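Local atomic coordinates of ABC transporter, substrate-binding protein (Streptococcus pneumoniae, PDB entry 5G62), a protein that binds short- and long-chain fructooligosaccharides, with a preference for tetrasaccharides and larger, and delivers them to the membrane transporter FusBC-MsmK for import. Residues E130-V135 and W403-I408; V135-W140 and V266-D271; Q349-L354 and L361-L366. The protein carries 2 engineered substitutions. All coordinates share one frame; numbering follows the deposited sequence.

Contact 1 (E130-V135 and W403-I408); sequences ESIHSV and WRLDLI. With FRU (beta-D-fructofuranose), chain C.
Arg404 reaches from helix 399-412 to the carbonyl of Val135, just past the type I turn Ser131-Ser134, and takes it end-on. NH1 lies 3.0 Å from Val135 O, nearly in line with the carbonyl bond, and NH2 lies 3.2 Å from the same oxygen; both bonds keep close to the guanidinium plane. The reach comes from an arginine extended from CG to NE, with CG anti to the backbone N (chi1 -163°). Ile132 crosses this chain at about a right angle, CG1 resting 4.1 Å from Arg404 CD. Here the packing is tight: Leu405 CD2 sits 3.8 Å from Ile132 CB, and Ile408 CD1 tucks in under the turn, 3.5 Å from Ile132 O. Ser131 OG accepts from His133 N, closing an ST turn inside the loop.

Leu405 CD2 still presses on Glu130 O, but beyond it the contact passes to water, which donates to Glu130 O and Leu405 O, and to the partly exposed Glu130 side chain, salt-bridged to Lys409. On the sugar side, Ile132 CD1 and Arg404 CD approach O6 of a fructofuranose, at 3.7 and 3.6 Å.

Because NE is bonded to Trp270 O while NH1 and NH2 hold Val135 O, the guanidinium is fixed in rotation. It also makes a cation-pi contact with Trp270, consistent with Arg404 shaping the pocket wall, its positive charge probably partly offset by the carbonyl dipoles.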
loop_
_atom_site.group_PDB
_atom_site.type_symbol
_atom_site.label_atom_id
_atom_site.label_comp_id
_atom_site.label_asym_id
_atom_site.label_seq_id
_atom_site.Cartn_x
_atom_site.Cartn_y
_atom_site.Cartn_z
ATOM N N GLU A 130 -1.640 13.156 9.086
ATOM C CA GLU A 130 -2.235 13.605 7.841
ATOM C C GLU A 130 -1.667 12.911 6.616
ATOM O O GLU A 130 -2.160 13.171 5.517
ATOM C CB GLU A 130 -2.074 15.117 7.666
ATOM C CG GLU A 130 -2.870 15.888 8.629
ATOM C CD GLU A 130 -2.722 17.386 8.482
ATOM O OE1 GLU A 130 -2.050 17.859 7.552
ATOM O OE2 GLU A 130 -3.278 18.098 9.315
ATOM N N SER A 131 -0.661 12.046 6.775
ATOM C CA SER A 131 -0.164 11.253 5.662
ATOM C C SER A 131 -1.304 10.570 4.901
ATOM O O SER A 131 -2.230 10.025 5.505
ATOM C CB SER A 131 0.815 10.206 6.181
ATOM O OG SER A 131 1.209 9.353 5.166
ATOM N N ILE A 132 -1.215 10.587 3.566
ATOM C CA ILE A 132 -2.173 9.872 2.735
ATOM C C ILE A 132 -2.172 8.368 3.037
ATOM O O ILE A 132 -3.151 7.677 2.740
ATOM C CB ILE A 132 -1.915 10.127 1.233
ATOM C CG1 ILE A 132 -3.203 9.847 0.446
ATOM C CG2 ILE A 132 -0.754 9.252 0.746
ATOM C CD1 ILE A 132 -3.204 10.350 -0.991
ATOM N N HIS A 133 -1.103 7.855 3.643
ATOM C CA HIS A 133 -0.974 6.446 3.975
ATOM C C HIS A 133 -1.567 6.076 5.346
ATOM O O HIS A 133 -1.647 4.900 5.659
ATOM C CB HIS A 133 0.506 6.047 3.912
ATOM C CG HIS A 133 1.086 6.174 2.536
ATOM N ND1 HIS A 133 1.824 7.272 2.133
ATOM C CD2 HIS A 133 0.981 5.374 1.451
ATOM C CE1 HIS A 133 2.161 7.126 0.868
ATOM N NE2 HIS A 133 1.669 5.988 0.429
ATOM N N SER A 134 -2.007 7.047 6.145
ATOM C CA SER A 134 -2.441 6.773 7.511
ATOM C C SER A 134 -3.575 5.733 7.589
ATOM O O SER A 134 -3.648 4.993 8.560
ATOM C CB SER A 134 -2.881 8.066 8.186
ATOM O OG SER A 134 -1.780 8.892 8.464
ATOM N N VAL A 135 -4.457 5.693 6.596
ATOM C CA VAL A 135 -5.514 4.703 6.449
ATOM C C VAL A 135 -5.468 4.207 5.009
ATOM O O VAL A 135 -5.530 5.013 4.085
ATOM C CB VAL A 135 -6.914 5.299 6.735
ATOM C CG1 VAL A 135 -8.029 4.284 6.433
ATOM C CG2 VAL A 135 -6.998 5.862 8.168
ATOM N N TRP A 403 -8.076 15.288 -2.851
ATOM C CA TRP A 403 -9.358 14.835 -2.296
ATOM C C TRP A 403 -9.171 13.834 -1.144
ATOM O O TRP A 403 -9.798 13.959 -0.087
ATOM C CB TRP A 403 -10.135 14.233 -3.446
ATOM C CG TRP A 403 -11.458 13.642 -3.151
ATOM C CD1 TRP A 403 -12.622 14.303 -2.875
ATOM C CD2 TRP A 403 -11.781 12.256 -3.201
ATOM N NE1 TRP A 403 -13.663 13.394 -2.752
ATOM C CE2 TRP A 403 -13.171 12.136 -2.946
ATOM C CE3 TRP A 403 -11.036 11.102 -3.442
ATOM C CZ2 TRP A 403 -13.801 10.906 -2.893
ATOM C CZ3 TRP A 403 -11.676 9.892 -3.403
ATOM C CH2 TRP A 403 -13.051 9.808 -3.145
ATOM N N ARG A 404 -8.319 12.825 -1.324
ATOM C CA ARG A 404 -8.173 11.806 -0.286
ATOM C C ARG A 404 -7.485 12.371 0.972
ATOM O O ARG A 404 -7.859 12.039 2.106
ATOM C CB ARG A 404 -7.421 10.600 -0.842
ATOM C CG ARG A 404 -7.579 9.345 -0.000
ATOM C CD ARG A 404 -6.764 8.178 -0.603
ATOM N NE ARG A 404 -7.269 6.918 -0.067
ATOM C CZ ARG A 404 -6.778 6.284 0.993
ATOM N NH1 ARG A 404 -5.712 6.752 1.646
ATOM N NH2 ARG A 404 -7.338 5.151 1.400
ATOM N N LEU A 405 -6.504 13.262 0.780
ATOM C CA LEU A 405 -5.925 13.996 1.903
ATOM C C LEU A 405 -6.981 14.807 2.653
ATOM O O LEU A 405 -6.966 14.860 3.886
ATOM C CB LEU A 405 -4.809 14.925 1.409
ATOM C CG LEU A 405 -3.486 14.215 1.088
ATOM C CD1 LEU A 405 -2.511 15.189 0.394
ATOM C CD2 LEU A 405 -2.865 13.673 2.388
ATOM N N ASP A 406 -7.859 15.498 1.927
ATOM C CA ASP A 406 -8.933 16.222 2.600
ATOM C C ASP A 406 -9.876 15.268 3.359
ATOM O O ASP A 406 -10.341 15.598 4.455
ATOM C CB ASP A 406 -9.720 17.073 1.603
ATOM C CG ASP A 406 -8.916 18.266 1.073
ATOM O OD1 ASP A 406 -7.926 18.683 1.715
ATOM O OD2 ASP A 406 -9.289 18.788 0.010
ATOM N N LEU A 407 -10.175 14.091 2.795
ATOM C CA LEU A 407 -11.081 13.172 3.516
ATOM C C LEU A 407 -10.425 12.634 4.788
ATOM O O LEU A 407 -11.079 12.501 5.823
ATOM C CB LEU A 407 -11.519 12.014 2.620
ATOM C CG LEU A 407 -12.370 12.268 1.363
ATOM C CD1 LEU A 407 -12.458 10.988 0.481
ATOM C CD2 LEU A 407 -13.784 12.854 1.680
ATOM N N ILE A 408 -9.129 12.326 4.717
ATOM C CA ILE A 408 -8.388 11.842 5.872
ATOM C C ILE A 408 -8.415 12.886 6.998
ATOM O O ILE A 408 -8.702 12.572 8.162
ATOM C CB ILE A 408 -6.944 11.473 5.463
ATOM C CG1 ILE A 408 -6.962 10.237 4.566
ATOM C CG2 ILE A 408 -6.091 11.214 6.679
ATOM C CD1 ILE A 408 -5.634 9.921 3.894
HETATM C C1 FRU C . -0.369 6.822 -2.847
HETATM C C2 FRU C . -1.233 7.174 -4.022
HETATM C C3 FRU C . -0.677 8.427 -4.838
HETATM C C4 FRU C . -1.910 8.938 -5.479
HETATM C C5 FRU C . -2.778 8.888 -4.443
HETATM C C6 FRU C . -4.205 8.778 -4.870
HETATM O O1 FRU C . 0.920 6.432 -3.157
HETATM O O3 FRU C . 0.343 8.089 -5.711
HETATM O O4 FRU C . -1.656 10.236 -5.903
HETATM O O5 FRU C . -2.330 7.612 -3.589
HETATM O O6 FRU C . -5.059 8.704 -3.777
HETATM O O HOH W 1 -4.549 14.582 5.423
#

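Contact 2 (V135-W140 and V266-D271); sequences VNDMAW and VYFTWD. With FRU (beta-D-fructofuranose), chain C; FRU (beta-D-fructofuranose), chain B.
Trp140 and Tyr267 face each other as an antiparallel hydrogen-bonded pair, Trp140 N giving to Tyr267 O at 2.9 Å and Tyr267 N to Trp140 O at 3.1 Å. Further along, Thr269 N donates to Met138 O, and between these bonds Ala139 and Phe268 form a non-hydrogen-bonded pair. These strands, 138-142 and 264-269, are the two central members of a four-stranded mixed sheet.

One side chain adds a bond of its own. The indole of Trp140 runs back along the neighbouring strand, and NE1 meets Thr269 O at 3.0 Å with a straight N-H...O angle of 180°. The oxygen lies in the ring plane, but the donor stands above the plane of the carbonyl. With CG beside the backbone N (chi1 -50°), the indole is laid along the strand so that NE1 can make this bond.

Apolar contacts divide between the faces. Beside Trp140, Tyr267 packs CE1 against Trp140 CB, its ring within 28° of the five-membered ring of Trp140 but displaced largely to one side of it; the Thr269 side chain slants across the indole, its CG2 3.5 Å from Trp140 NE1. On the other face, the methyl of Ala139 touches Phe268 CE2 at 3.7 Å.

Asp137 O, buried without a hydrogen-bond partner in the model, meets the edge of the Phe268 ring.

Trp270, the substrate-binding residue after Thr269, reaches into the glycan pocket. Its CZ3 rests 4.0 Å from Asn136 CB, C1 of a fructofuranose lies over one indole face, toward its rim, and NE1 donates to O6 of the next at 2.9 Å. The chemistry implies a division of labour: Trp140 spends its indole N-H on the protein backbone, whereas Trp270 offers its own to the substrate.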
loop_
_atom_site.group_PDB
_atom_site.type_symbol
_atom_site.label_atom_id
_atom_site.label_comp_id
_atom_site.label_asym_id
_atom_site.label_seq_id
_atom_site.Cartn_x
_atom_site.Cartn_y
_atom_site.Cartn_z
ATOM N N VAL A 135 -4.457 5.693 6.596
ATOM C CA VAL A 135 -5.514 4.703 6.449
ATOM C C VAL A 135 -5.468 4.207 5.009
ATOM O O VAL A 135 -5.530 5.013 4.085
ATOM C CB VAL A 135 -6.914 5.299 6.735
ATOM C CG1 VAL A 135 -8.029 4.284 6.433
ATOM C CG2 VAL A 135 -6.998 5.862 8.168
ATOM N N ASN A 136 -5.371 2.893 4.821
ATOM C CA ASN A 136 -5.435 2.342 3.483
ATOM C C ASN A 136 -6.825 1.816 3.116
ATOM O O ASN A 136 -7.347 2.185 2.071
ATOM C CB ASN A 136 -4.351 1.258 3.279
ATOM C CG ASN A 136 -4.432 0.050 4.264
ATOM O OD1 ASN A 136 -4.943 0.126 5.363
ATOM N ND2 ASN A 136 -3.824 -1.052 3.848
ATOM N N ASP A 137 -7.431 0.989 3.958
ATOM C CA ASP A 137 -8.704 0.317 3.635
ATOM C C ASP A 137 -9.888 1.126 4.178
ATOM O O ASP A 137 -10.573 0.756 5.134
ATOM C CB ASP A 137 -8.686 -1.122 4.159
ATOM C CG ASP A 137 -8.623 -1.221 5.701
ATOM O OD1 ASP A 137 -7.900 -0.435 6.347
ATOM O OD2 ASP A 137 -9.326 -2.094 6.270
ATOM N N MET A 138 -10.098 2.286 3.560
ATOM C CA MET A 138 -11.228 3.143 3.883
ATOM C C MET A 138 -12.549 2.412 3.621
ATOM O O MET A 138 -12.667 1.612 2.691
ATOM C CB MET A 138 -11.208 4.436 3.057
ATOM C CG MET A 138 -10.148 5.503 3.465
ATOM S SD MET A 138 -10.053 6.939 2.401
ATOM C CE MET A 138 -11.713 7.604 2.598
ATOM N N ALA A 139 -13.534 2.710 4.457
ATOM C CA ALA A 139 -14.872 2.137 4.359
ATOM C C ALA A 139 -15.783 3.132 3.656
ATOM O O ALA A 139 -15.751 4.320 3.967
ATOM C CB ALA A 139 -15.432 1.801 5.748
ATOM N N TRP A 140 -16.601 2.628 2.728
ATOM C CA TRP A 140 -17.515 3.387 1.890
ATOM C C TRP A 140 -18.902 2.763 2.024
ATOM O O TRP A 140 -19.018 1.556 2.226
ATOM C CB TRP A 140 -17.086 3.338 0.429
ATOM C CG TRP A 140 -15.639 3.680 0.236
ATOM C CD1 TRP A 140 -14.547 2.829 0.332
ATOM C CD2 TRP A 140 -15.112 4.977 -0.016
ATOM N NE1 TRP A 140 -13.384 3.529 0.124
ATOM C CE2 TRP A 140 -13.696 4.844 -0.111
ATOM C CE3 TRP A 140 -15.692 6.231 -0.220
ATOM C CZ2 TRP A 140 -12.871 5.929 -0.382
ATOM C CZ3 TRP A 140 -14.866 7.305 -0.483
ATOM C CH2 TRP A 140 -13.469 7.145 -0.573
ATOM N N VAL A 266 -21.841 -1.712 2.081
ATOM C CA VAL A 266 -20.616 -1.193 2.668
ATOM C C VAL A 266 -19.468 -2.046 2.137
ATOM O O VAL A 266 -19.578 -3.261 2.054
ATOM C CB VAL A 266 -20.655 -1.229 4.213
ATOM C CG1 VAL A 266 -19.232 -0.999 4.856
ATOM C CG2 VAL A 266 -21.717 -0.299 4.756
ATOM N N TYR A 267 -18.382 -1.405 1.734
ATOM C CA TYR A 267 -17.219 -2.145 1.266
ATOM C C TYR A 267 -15.986 -1.302 1.557
ATOM O O TYR A 267 -16.096 -0.149 1.958
ATOM C CB TYR A 267 -17.311 -2.496 -0.242
ATOM C CG TYR A 267 -17.081 -1.324 -1.184
ATOM C CD1 TYR A 267 -18.091 -0.392 -1.450
ATOM C CD2 TYR A 267 -15.838 -1.136 -1.803
ATOM C CE1 TYR A 267 -17.882 0.708 -2.290
ATOM C CE2 TYR A 267 -15.605 -0.037 -2.654
ATOM C CZ TYR A 267 -16.606 0.870 -2.897
ATOM O OH TYR A 267 -16.373 1.931 -3.735
ATOM N N PHE A 268 -14.808 -1.877 1.299
ATOM C CA PHE A 268 -13.531 -1.228 1.620
ATOM C C PHE A 268 -12.649 -1.083 0.376
ATOM O O PHE A 268 -12.488 -2.041 -0.373
ATOM C CB PHE A 268 -12.764 -2.030 2.686
ATOM C CG PHE A 268 -13.531 -2.254 3.955
ATOM C CD1 PHE A 268 -14.509 -3.279 4.041
ATOM C CD2 PHE A 268 -13.333 -1.449 5.048
ATOM C CE1 PHE A 268 -15.236 -3.486 5.204
ATOM C CE2 PHE A 268 -14.065 -1.654 6.240
ATOM C CZ PHE A 268 -14.999 -2.675 6.323
ATOM N N THR A 269 -11.999 0.071 0.220
ATOM C CA THR A 269 -11.017 0.210 -0.851
ATOM C C THR A 269 -10.211 1.497 -0.641
ATOM O O THR A 269 -10.574 2.357 0.161
ATOM C CB THR A 269 -11.662 0.179 -2.266
ATOM O OG1 THR A 269 -10.666 -0.074 -3.282
ATOM C CG2 THR A 269 -12.415 1.471 -2.560
ATOM N N TRP A 270 -9.122 1.635 -1.401
ATOM C CA TRP A 270 -8.366 2.897 -1.324
ATOM C C TRP A 270 -9.206 4.094 -1.766
ATOM O O TRP A 270 -9.249 5.110 -1.073
ATOM C CB TRP A 270 -7.107 2.848 -2.193
ATOM C CG TRP A 270 -6.227 4.085 -2.104
ATOM C CD1 TRP A 270 -6.229 5.185 -2.948
ATOM C CD2 TRP A 270 -5.132 4.286 -1.197
ATOM N NE1 TRP A 270 -5.207 6.061 -2.589
ATOM C CE2 TRP A 270 -4.529 5.536 -1.520
ATOM C CE3 TRP A 270 -4.605 3.534 -0.132
ATOM C CZ2 TRP A 270 -3.458 6.052 -0.791
ATOM C CZ3 TRP A 270 -3.519 4.045 0.574
ATOM C CH2 TRP A 270 -2.946 5.278 0.226
ATOM N N ASP A 271 -9.814 3.999 -2.943
ATOM C CA ASP A 271 -10.567 5.078 -3.580
ATOM C C ASP A 271 -11.789 4.457 -4.249
ATOM O O ASP A 271 -11.646 3.590 -5.130
ATOM C CB ASP A 271 -9.670 5.808 -4.599
ATOM C CG ASP A 271 -10.338 7.006 -5.302
ATOM O OD1 ASP A 271 -11.582 7.126 -5.375
ATOM O OD2 ASP A 271 -9.579 7.819 -5.849
HETATM C C1 FRU C . -0.369 6.822 -2.847
HETATM C C2 FRU C . -1.233 7.174 -4.022
HETATM C C3 FRU C . -0.677 8.427 -4.838
HETATM C C4 FRU C . -1.910 8.938 -5.479
HETATM C C5 FRU C . -2.778 8.888 -4.443
HETATM C C6 FRU C . -4.205 8.778 -4.870
HETATM O O1 FRU C . 0.920 6.432 -3.157
HETATM O O3 FRU C . 0.343 8.089 -5.711
HETATM O O4 FRU C . -1.656 10.236 -5.903
HETATM O O5 FRU C . -2.330 7.612 -3.589
HETATM O O6 FRU C . -5.059 8.704 -3.777
HETATM C C1 FRU B . -2.192 4.957 -4.410
HETATM C C2 FRU B . -2.822 4.187 -5.570
HETATM C C3 FRU B . -3.868 5.068 -6.400
HETATM C C4 FRU B . -4.840 4.023 -6.895
HETATM C C5 FRU B . -4.966 3.287 -5.812
HETATM C C6 FRU B . -5.364 1.870 -6.194
HETATM O O1 FRU B . -1.348 6.016 -4.922
HETATM O O3 FRU B . -3.252 5.690 -7.442
HETATM O O4 FRU B . -6.045 4.507 -7.403
HETATM O O5 FRU B . -3.536 3.269 -5.076
HETATM O O6 FRU B . -5.224 1.128 -5.047
#

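Contact 3 (Q349-L354 and L361-L366); sequences QNIFEL and LKHLPL
Phe352 and His363 lie side by side and point the same way, their rings meeting edge to face. The phenyl presents CE1 to the flat side of the imidazole, 3.3 Å from His363 CE1, with the ring planes at 51°. Ile351 also runs alongside His363, CG2 touching CD2 at 4.0 Å, and covers one face of the phenyl. His363 ND1 turns outside this group to Thr396.

Phe352 crosses Leu361 at a slant, CD1 against CB, and Leu354 meets Leu361 through methyl groups on the same side. Helix 332-340 closes over this apolar patch through Val336 and Leu333. The two strands, 352-355 and 360-363, form a beta hairpin, with Glu353 and Lys362 as its hydrogen-bonded pair: each backbone N gives to the other's carbonyl at 2.9 Å. Glu353 places CG between its backbone N and carbonyl carbon (chi1 66°), which lays the chain across Leu364 at about a right angle, its CD 3.7 Å from Leu364 CD2. Lys362 instead reaches a salt bridge with Asp355.

Past the strands the pairing opens but stays bonded. Leu364 N donates to Ile351 O, and Gln349, extended with CG anti to the backbone N (chi1 -173°), sends NE2 to Leu366 O at 3.0 Å, approaching from above the carbonyl plane, while its OE1 is hydrogen-bonded to Thr369. A water accepts from that same NE2 and donates to Asn350 O and Pro365 O.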
loop_
_atom_site.group_PDB
_atom_site.type_symbol
_atom_site.label_atom_id
_atom_site.label_comp_id
_atom_site.label_asym_id
_atom_site.label_seq_id
_atom_site.Cartn_x
_atom_site.Cartn_y
_atom_site.Cartn_z
ATOM N N GLN A 349 -5.996 7.934 -23.543
ATOM C CA GLN A 349 -6.221 9.007 -22.589
ATOM C C GLN A 349 -4.918 9.338 -21.871
ATOM O O GLN A 349 -4.072 8.469 -21.663
ATOM C CB GLN A 349 -7.314 8.610 -21.575
ATOM C CG GLN A 349 -7.738 9.713 -20.635
ATOM C CD GLN A 349 -8.950 9.325 -19.741
ATOM O OE1 GLN A 349 -9.397 8.181 -19.755
ATOM N NE2 GLN A 349 -9.456 10.292 -18.967
ATOM N N ASN A 350 -4.767 10.605 -21.488
ATOM C CA ASN A 350 -3.560 11.109 -20.844
ATOM C C ASN A 350 -3.829 11.553 -19.411
ATOM O O ASN A 350 -4.818 12.234 -19.138
ATOM C CB ASN A 350 -2.992 12.285 -21.619
ATOM C CG ASN A 350 -2.446 11.872 -22.964
ATOM O OD1 ASN A 350 -1.389 11.258 -23.051
ATOM N ND2 ASN A 350 -3.173 12.191 -24.009
ATOM N N ILE A 351 -2.918 11.193 -18.506
ATOM C CA ILE A 351 -2.986 11.669 -17.129
ATOM C C ILE A 351 -2.684 13.168 -17.051
ATOM O O ILE A 351 -3.316 13.897 -16.285
ATOM C CB ILE A 351 -2.029 10.849 -16.243
ATOM C CG1 ILE A 351 -2.564 9.404 -16.089
ATOM C CG2 ILE A 351 -1.770 11.558 -14.912
ATOM C CD1 ILE A 351 -3.687 9.252 -15.044
ATOM N N PHE A 352 -1.736 13.648 -17.859
ATOM C CA PHE A 352 -1.182 14.990 -17.791
ATOM C C PHE A 352 -1.331 15.721 -19.123
ATOM O O PHE A 352 -1.439 15.103 -20.187
ATOM C CB PHE A 352 0.313 14.958 -17.485
ATOM C CG PHE A 352 0.677 14.505 -16.107
ATOM C CD1 PHE A 352 0.428 15.301 -14.997
ATOM C CD2 PHE A 352 1.333 13.302 -15.929
ATOM C CE1 PHE A 352 0.786 14.888 -13.729
ATOM C CE2 PHE A 352 1.706 12.885 -14.653
ATOM C CZ PHE A 352 1.437 13.684 -13.556
ATOM N N GLU A 353 -1.285 17.050 -19.063
ATOM C CA GLU A 353 -0.867 17.869 -20.198
ATOM C C GLU A 353 0.384 18.629 -19.803
ATOM O O GLU A 353 0.592 18.934 -18.630
ATOM C CB GLU A 353 -1.946 18.861 -20.665
ATOM C CG GLU A 353 -2.266 19.932 -19.661
ATOM C CD GLU A 353 -3.420 20.844 -20.075
ATOM O OE1 GLU A 353 -3.814 20.857 -21.251
ATOM O OE2 GLU A 353 -3.939 21.563 -19.202
ATOM N N LEU A 354 1.243 18.904 -20.781
ATOM C CA LEU A 354 2.484 19.630 -20.531
ATOM C C LEU A 354 2.265 21.099 -20.851
ATOM O O LEU A 354 1.976 21.439 -21.995
ATOM C CB LEU A 354 3.644 19.086 -21.373
ATOM C CG LEU A 354 4.991 19.810 -21.207
ATOM C CD1 LEU A 354 5.520 19.668 -19.819
ATOM C CD2 LEU A 354 6.008 19.285 -22.204
ATOM N N LEU A 361 3.901 20.192 -15.545
ATOM C CA LEU A 361 2.855 19.220 -15.828
ATOM C C LEU A 361 1.589 19.579 -15.069
ATOM O O LEU A 361 1.641 20.001 -13.911
ATOM C CB LEU A 361 3.292 17.794 -15.464
ATOM C CG LEU A 361 4.483 17.220 -16.240
ATOM C CD1 LEU A 361 5.272 16.216 -15.427
ATOM C CD2 LEU A 361 4.061 16.632 -17.570
ATOM N N LYS A 362 0.452 19.393 -15.724
ATOM C CA LYS A 362 -0.841 19.661 -15.111
ATOM C C LYS A 362 -1.760 18.461 -15.291
ATOM O O LYS A 362 -1.939 17.965 -16.408
ATOM C CB LYS A 362 -1.487 20.906 -15.710
ATOM C CG LYS A 362 -0.685 22.162 -15.473
ATOM C CD LYS A 362 -1.379 23.398 -15.974
ATOM C CE LYS A 362 -0.490 24.611 -15.715
ATOM N NZ LYS A 362 -1.112 25.901 -16.137
ATOM N N HIS A 363 -2.358 18.029 -14.195
ATOM C CA HIS A 363 -3.271 16.893 -14.226
ATOM C C HIS A 363 -4.512 17.198 -15.058
ATOM O O HIS A 363 -5.155 18.233 -14.871
ATOM C CB HIS A 363 -3.673 16.506 -12.797
ATOM C CG HIS A 363 -2.664 15.640 -12.111
ATOM N ND1 HIS A 363 -1.637 16.150 -11.346
ATOM C CD2 HIS A 363 -2.512 14.292 -12.102
ATOM C CE1 HIS A 363 -0.896 15.157 -10.894
ATOM N NE2 HIS A 363 -1.407 14.021 -11.339
ATOM N N LEU A 364 -4.842 16.335 -15.902
ATOM C CA LEU A 364 -6.095 16.448 -16.626
ATOM C C LEU A 364 -7.226 15.748 -15.862
ATOM O O LEU A 364 -6.980 14.826 -15.091
ATOM C CB LEU A 364 -5.954 15.826 -18.009
ATOM C CG LEU A 364 -4.960 16.539 -18.941
ATOM C CD1 LEU A 364 -4.769 15.755 -20.213
ATOM C CD2 LEU A 364 -5.477 17.900 -19.266
ATOM N N PRO A 365 -8.472 16.188 -16.028
ATOM C CA PRO A 365 -9.605 15.468 -15.412
ATOM C C PRO A 365 -9.713 14.064 -15.983
ATOM O O PRO A 365 -9.420 13.829 -17.155
ATOM C CB PRO A 365 -10.833 16.302 -15.809
ATOM C CG PRO A 365 -10.339 17.532 -16.416
ATOM C CD PRO A 365 -8.895 17.362 -16.807
ATOM N N LEU A 366 -10.113 13.110 -15.139
ATOM C CA LEU A 366 -10.237 11.730 -15.587
ATOM C C LEU A 366 -11.567 11.436 -16.269
ATOM O O LEU A 366 -11.687 10.402 -16.926
ATOM C CB LEU A 366 -10.051 10.769 -14.413
ATOM C CG LEU A 366 -8.611 10.649 -13.879
ATOM C CD1 LEU A 366 -8.633 9.915 -12.579
ATOM C CD2 LEU A 366 -7.698 9.952 -14.877
HETATM O O HOH W 2 -7.492 12.479 -18.719
HETATM O O HOH W 3 -5.108 13.022 -14.180
HETATM O O HOH W 4 -5.948 20.534 -16.726
#

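How the contacts relate
Contact 2 is the buried one, contact 1 is partly buried, and contact 3 lies at the surface. Contacts 1 and 2 share Val135 and meet at Arg404 and Trp270, so helix 399-412 and the four-stranded sheet converge on one fructofuranose. Contact 3 touches neither: its centre is about 22 Å from that of contact 1 and about 25 Å from that of contact 2, though Phe352 lies close to the substrate-binding Trp340. Chemistry follows place. Contact 2 relies on strand pairing and aromatic side chains, contact 1 on a buried guanidinium among aliphatic groups, and contact 3 on hairpin bonds supplemented by several bridging waters.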